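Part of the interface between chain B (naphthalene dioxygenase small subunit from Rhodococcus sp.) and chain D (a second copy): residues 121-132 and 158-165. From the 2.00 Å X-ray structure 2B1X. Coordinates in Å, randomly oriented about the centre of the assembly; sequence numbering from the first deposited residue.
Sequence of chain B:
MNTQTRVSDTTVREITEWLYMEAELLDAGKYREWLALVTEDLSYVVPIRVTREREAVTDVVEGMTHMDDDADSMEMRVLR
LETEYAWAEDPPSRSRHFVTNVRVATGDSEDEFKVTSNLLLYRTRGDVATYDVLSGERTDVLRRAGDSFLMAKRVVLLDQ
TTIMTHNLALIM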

# COMPACT_ATOMS: atom_id res chain seq x y z
N LEU B 121 -15.33 -1.11 -7.59
CA LEU B 121 -15.19 -2.56 -7.73
C LEU B 121 -14.02 -3.02 -6.87
O LEU B 121 -12.91 -2.53 -7.05
CB LEU B 121 -14.97 -2.92 -9.19
CG LEU B 121 -14.69 -4.42 -9.47
CD1 LEU B 121 -15.90 -5.28 -9.28
CD2 LEU B 121 -14.09 -4.61 -10.82
N TYR B 122 -14.30 -3.92 -5.91
CA TYR B 122 -13.30 -4.45 -4.99
C TYR B 122 -12.89 -5.82 -5.48
O TYR B 122 -13.73 -6.56 -5.96
CB TYR B 122 -13.88 -4.51 -3.55
CG TYR B 122 -12.92 -5.07 -2.48
CD1 TYR B 122 -12.09 -4.25 -1.77
CD2 TYR B 122 -12.89 -6.44 -2.19
CE1 TYR B 122 -11.24 -4.75 -0.77
CE2 TYR B 122 -12.02 -6.96 -1.23
CZ TYR B 122 -11.21 -6.13 -0.53
OH TYR B 122 -10.38 -6.66 0.40
N ARG B 123 -11.60 -6.18 -5.38
CA ARG B 123 -11.13 -7.48 -5.93
C ARG B 123 -9.97 -8.11 -5.13
O ARG B 123 -9.01 -7.43 -4.89
CB ARG B 123 -10.71 -7.32 -7.41
CG ARG B 123 -10.32 -8.65 -8.14
CD ARG B 123 -9.48 -8.43 -9.42
NE ARG B 123 -9.45 -9.61 -10.31
CZ ARG B 123 -8.90 -9.62 -11.52
NH1 ARG B 123 -8.26 -8.53 -11.97
NH2 ARG B 123 -8.94 -10.73 -12.26
N THR B 124 -10.11 -9.38 -4.70
CA THR B 124 -8.97 -10.15 -4.17
C THR B 124 -8.84 -11.47 -4.92
O THR B 124 -9.81 -11.99 -5.43
CB THR B 124 -9.08 -10.45 -2.64
OG1 THR B 124 -10.24 -11.26 -2.39
CG2 THR B 124 -9.32 -9.16 -1.79
N ARG B 125 -7.63 -12.01 -4.93
CA ARG B 125 -7.36 -13.36 -5.48
C ARG B 125 -6.42 -14.13 -4.58
O ARG B 125 -5.49 -13.54 -3.96
CB ARG B 125 -6.73 -13.26 -6.88
CG ARG B 125 -7.59 -12.61 -7.95
CD ARG B 125 -7.04 -12.75 -9.42
NE ARG B 125 -6.70 -14.14 -9.76
CZ ARG B 125 -7.58 -15.13 -9.90
NH1 ARG B 125 -8.87 -14.90 -9.71
NH2 ARG B 125 -7.16 -16.37 -10.18
N GLY B 126 -6.66 -15.43 -4.44
CA GLY B 126 -5.74 -16.29 -3.68
C GLY B 126 -5.63 -15.90 -2.22
O GLY B 126 -6.54 -15.32 -1.65
N ASP B 127 -4.49 -16.20 -1.62
CA ASP B 127 -4.36 -15.97 -0.19
C ASP B 127 -3.35 -14.89 0.15
O ASP B 127 -2.96 -14.76 1.28
CB ASP B 127 -4.03 -17.28 0.54
CG ASP B 127 -2.62 -17.84 0.23
OD1 ASP B 127 -1.91 -17.42 -0.77
OD2 ASP B 127 -2.13 -18.71 0.96
N VAL B 128 -2.98 -14.10 -0.86
CA VAL B 128 -2.07 -12.98 -0.65
C VAL B 128 -2.83 -11.78 -0.04
O VAL B 128 -3.94 -11.46 -0.46
CB VAL B 128 -1.30 -12.64 -1.99
CG1 VAL B 128 -2.30 -12.20 -3.10
CG2 VAL B 128 -0.16 -11.59 -1.75
N ALA B 129 -2.23 -11.15 0.97
CA ALA B 129 -2.87 -10.05 1.68
C ALA B 129 -2.81 -8.69 0.94
O ALA B 129 -2.19 -7.73 1.42
CB ALA B 129 -2.35 -9.93 3.07
N THR B 130 -3.45 -8.63 -0.21
CA THR B 130 -3.53 -7.41 -1.01
C THR B 130 -4.88 -7.45 -1.74
O THR B 130 -5.54 -8.49 -1.77
CB THR B 130 -2.29 -7.31 -1.99
OG1 THR B 130 -2.37 -6.09 -2.73
CG2 THR B 130 -2.36 -8.32 -3.05
N TYR B 131 -5.28 -6.32 -2.32
CA TYR B 131 -6.55 -6.13 -2.99
C TYR B 131 -6.42 -4.97 -3.98
O TYR B 131 -5.53 -4.10 -3.86
CB TYR B 131 -7.68 -5.81 -1.98
CG TYR B 131 -7.52 -4.51 -1.19
CD1 TYR B 131 -8.23 -3.36 -1.56
CD2 TYR B 131 -6.68 -4.44 -0.09
CE1 TYR B 131 -8.13 -2.18 -0.85
CE2 TYR B 131 -6.56 -3.24 0.64
CZ TYR B 131 -7.27 -2.13 0.26
OH TYR B 131 -7.17 -0.96 0.98
N ASP B 132 -7.29 -4.99 -4.98
CA ASP B 132 -7.37 -3.96 -6.00
C ASP B 132 -8.67 -3.25 -5.80
O ASP B 132 -9.62 -3.84 -5.31
CB ASP B 132 -7.39 -4.57 -7.41
CG ASP B 132 -6.12 -5.34 -7.70
OD1 ASP B 132 -5.10 -5.07 -7.02
OD2 ASP B 132 -6.04 -6.22 -8.58
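Chain D (158-165) LDQTTIMT

Chain D meets this part of chain B as an irregular, bent segment with no regular helix or strand, its extended residues interrupted at D159(D), T161(D) and M164(D). The register fixes its direction: the CA of Q160(D) lies 6.5 Å from the CA of T124(B), the CA of T162(D) lies 5.9 Å from the CA of D127(B), and the CA of M164(D) lies 6.4 Å from the CA of A129(B). Both chains therefore advance in the same sense, with chain D following the end of the chain B strand at 121-124 and then the turn after it. No backbone-to-backbone hydrogen bond joins the two stretches; side chains of each stretch meet side chains and backbone of the other.

M164(D) covers the most surface. Its CB points toward chain B, and chi1 m, chi2 t and chi3 m carry the thioether over the turn, where SD of M164(D) lies 3.3 Å from the carbonyl carbon C of A129(B) and 3.4 Å from N of T130(B). That N is engaged in a weak hydrogen bond to O of V128(B). The small side chain of A129(B) packs alongside, its CB 4.1 Å from CG of M164(D). SD of M164(D) also approaches CD2 of Y131(B) at 4.1 Å, in an oblique sulfur-aromatic contact. The terminal methyl reaches back toward the strand: CE of M164(D) lies 3.8 Å from CG2 of T124(B) and 3.5 Å from OH of Y122(B). A long, flexible, unbranched side chain suits this place, since it touches both strand and turn without needing polar partners.

Y122(B) is the second large contributor. With chi1 t its ring extends toward chain D, and O of D159(D) lies at the ring edge, 3.7 Å from CE2 of Y122(B); CB of D159(D) is 4.0 Å from the same carbon. The phenol ends beside Q160(D), with OH of Y122(B) 2.9 Å from NE2 of Q160(D). The glutamine is held from within its own chain, because N of M164(D) donates to OE1 of Q160(D) at 2.9 Å, tying the two ends of the chain D bend together.

D159(D) turns its CB toward chain B, and its backbone accepts a hydrogen bond across the contact: OG1 of T124(B) donates to O of D159(D) at 2.8 Å. A threonine serves well here, offering a hydroxyl to the carbonyl and a methyl to M164(D).

Farther along, T161(D) and T162(D) meet the turn. Both point CB toward chain B, and their short side chains bring a hydroxyl close to a backbone carbonyl: OG1 of T161(D) is 3.1 Å from O of G126(B), whose positive phi favours glycine, and OG1 of T162(D) is 3.4 Å from O of D127(B).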

# COMPACT_ATOMS: atom_id res chain seq x y z
N LEU D 158 -17.32 -11.93 3.86
CA LEU D 158 -16.30 -11.00 3.37
C LEU D 158 -15.70 -11.47 2.06
O LEU D 158 -15.60 -12.65 1.85
CB LEU D 158 -15.19 -10.85 4.42
CG LEU D 158 -15.71 -10.33 5.78
CD1 LEU D 158 -14.59 -10.37 6.84
CD2 LEU D 158 -16.26 -8.88 5.62
N ASP D 159 -15.29 -10.54 1.19
CA ASP D 159 -14.62 -10.90 -0.06
C ASP D 159 -13.12 -11.10 0.12
O ASP D 159 -12.32 -10.55 -0.64
CB ASP D 159 -14.86 -9.78 -1.10
CG ASP D 159 -16.32 -9.47 -1.26
OD1 ASP D 159 -17.08 -10.42 -1.54
OD2 ASP D 159 -16.80 -8.34 -1.07
N GLN D 160 -12.76 -11.85 1.16
CA GLN D 160 -11.38 -12.08 1.56
C GLN D 160 -11.27 -13.53 2.04
O GLN D 160 -12.29 -14.12 2.50
CB GLN D 160 -11.01 -11.11 2.70
CG GLN D 160 -11.09 -9.62 2.29
CD GLN D 160 -10.75 -8.66 3.41
OE1 GLN D 160 -10.33 -9.09 4.50
NE2 GLN D 160 -10.93 -7.35 3.15
N THR D 161 -10.09 -14.12 1.95
CA THR D 161 -9.84 -15.37 2.66
C THR D 161 -9.00 -15.02 3.92
O THR D 161 -9.51 -15.00 5.04
CB THR D 161 -9.22 -16.46 1.73
OG1 THR D 161 -8.12 -15.91 0.99
CG2 THR D 161 -10.20 -16.83 0.60
N THR D 162 -7.76 -14.62 3.70
CA THR D 162 -6.93 -14.06 4.74
C THR D 162 -7.51 -12.66 4.99
O THR D 162 -7.60 -11.86 4.06
CB THR D 162 -5.50 -13.98 4.17
OG1 THR D 162 -5.04 -15.30 3.90
CG2 THR D 162 -4.45 -13.32 5.18
N ILE D 163 -7.95 -12.39 6.21
CA ILE D 163 -8.61 -11.11 6.54
C ILE D 163 -7.59 -9.99 6.67
O ILE D 163 -6.52 -10.18 7.29
CB ILE D 163 -9.43 -11.24 7.84
CG1 ILE D 163 -10.41 -12.40 7.73
CG2 ILE D 163 -10.14 -9.87 8.20
CD1 ILE D 163 -11.29 -12.41 6.52
N MET D 164 -7.90 -8.83 6.11
CA MET D 164 -6.91 -7.73 6.07
C MET D 164 -7.20 -6.62 7.07
O MET D 164 -7.20 -5.42 6.74
CB MET D 164 -6.77 -7.21 4.62
CG MET D 164 -6.05 -8.28 3.72
SD MET D 164 -5.83 -7.83 2.01
CE MET D 164 -7.43 -8.36 1.40
N THR D 165 -7.45 -7.03 8.30
CA THR D 165 -7.36 -6.15 9.45
C THR D 165 -6.85 -6.99 10.62
O THR D 165 -6.85 -8.22 10.54
CB THR D 165 -8.68 -5.37 9.67
OG1 THR D 165 -8.50 -4.36 10.66
CG2 THR D 165 -9.85 -6.27 10.20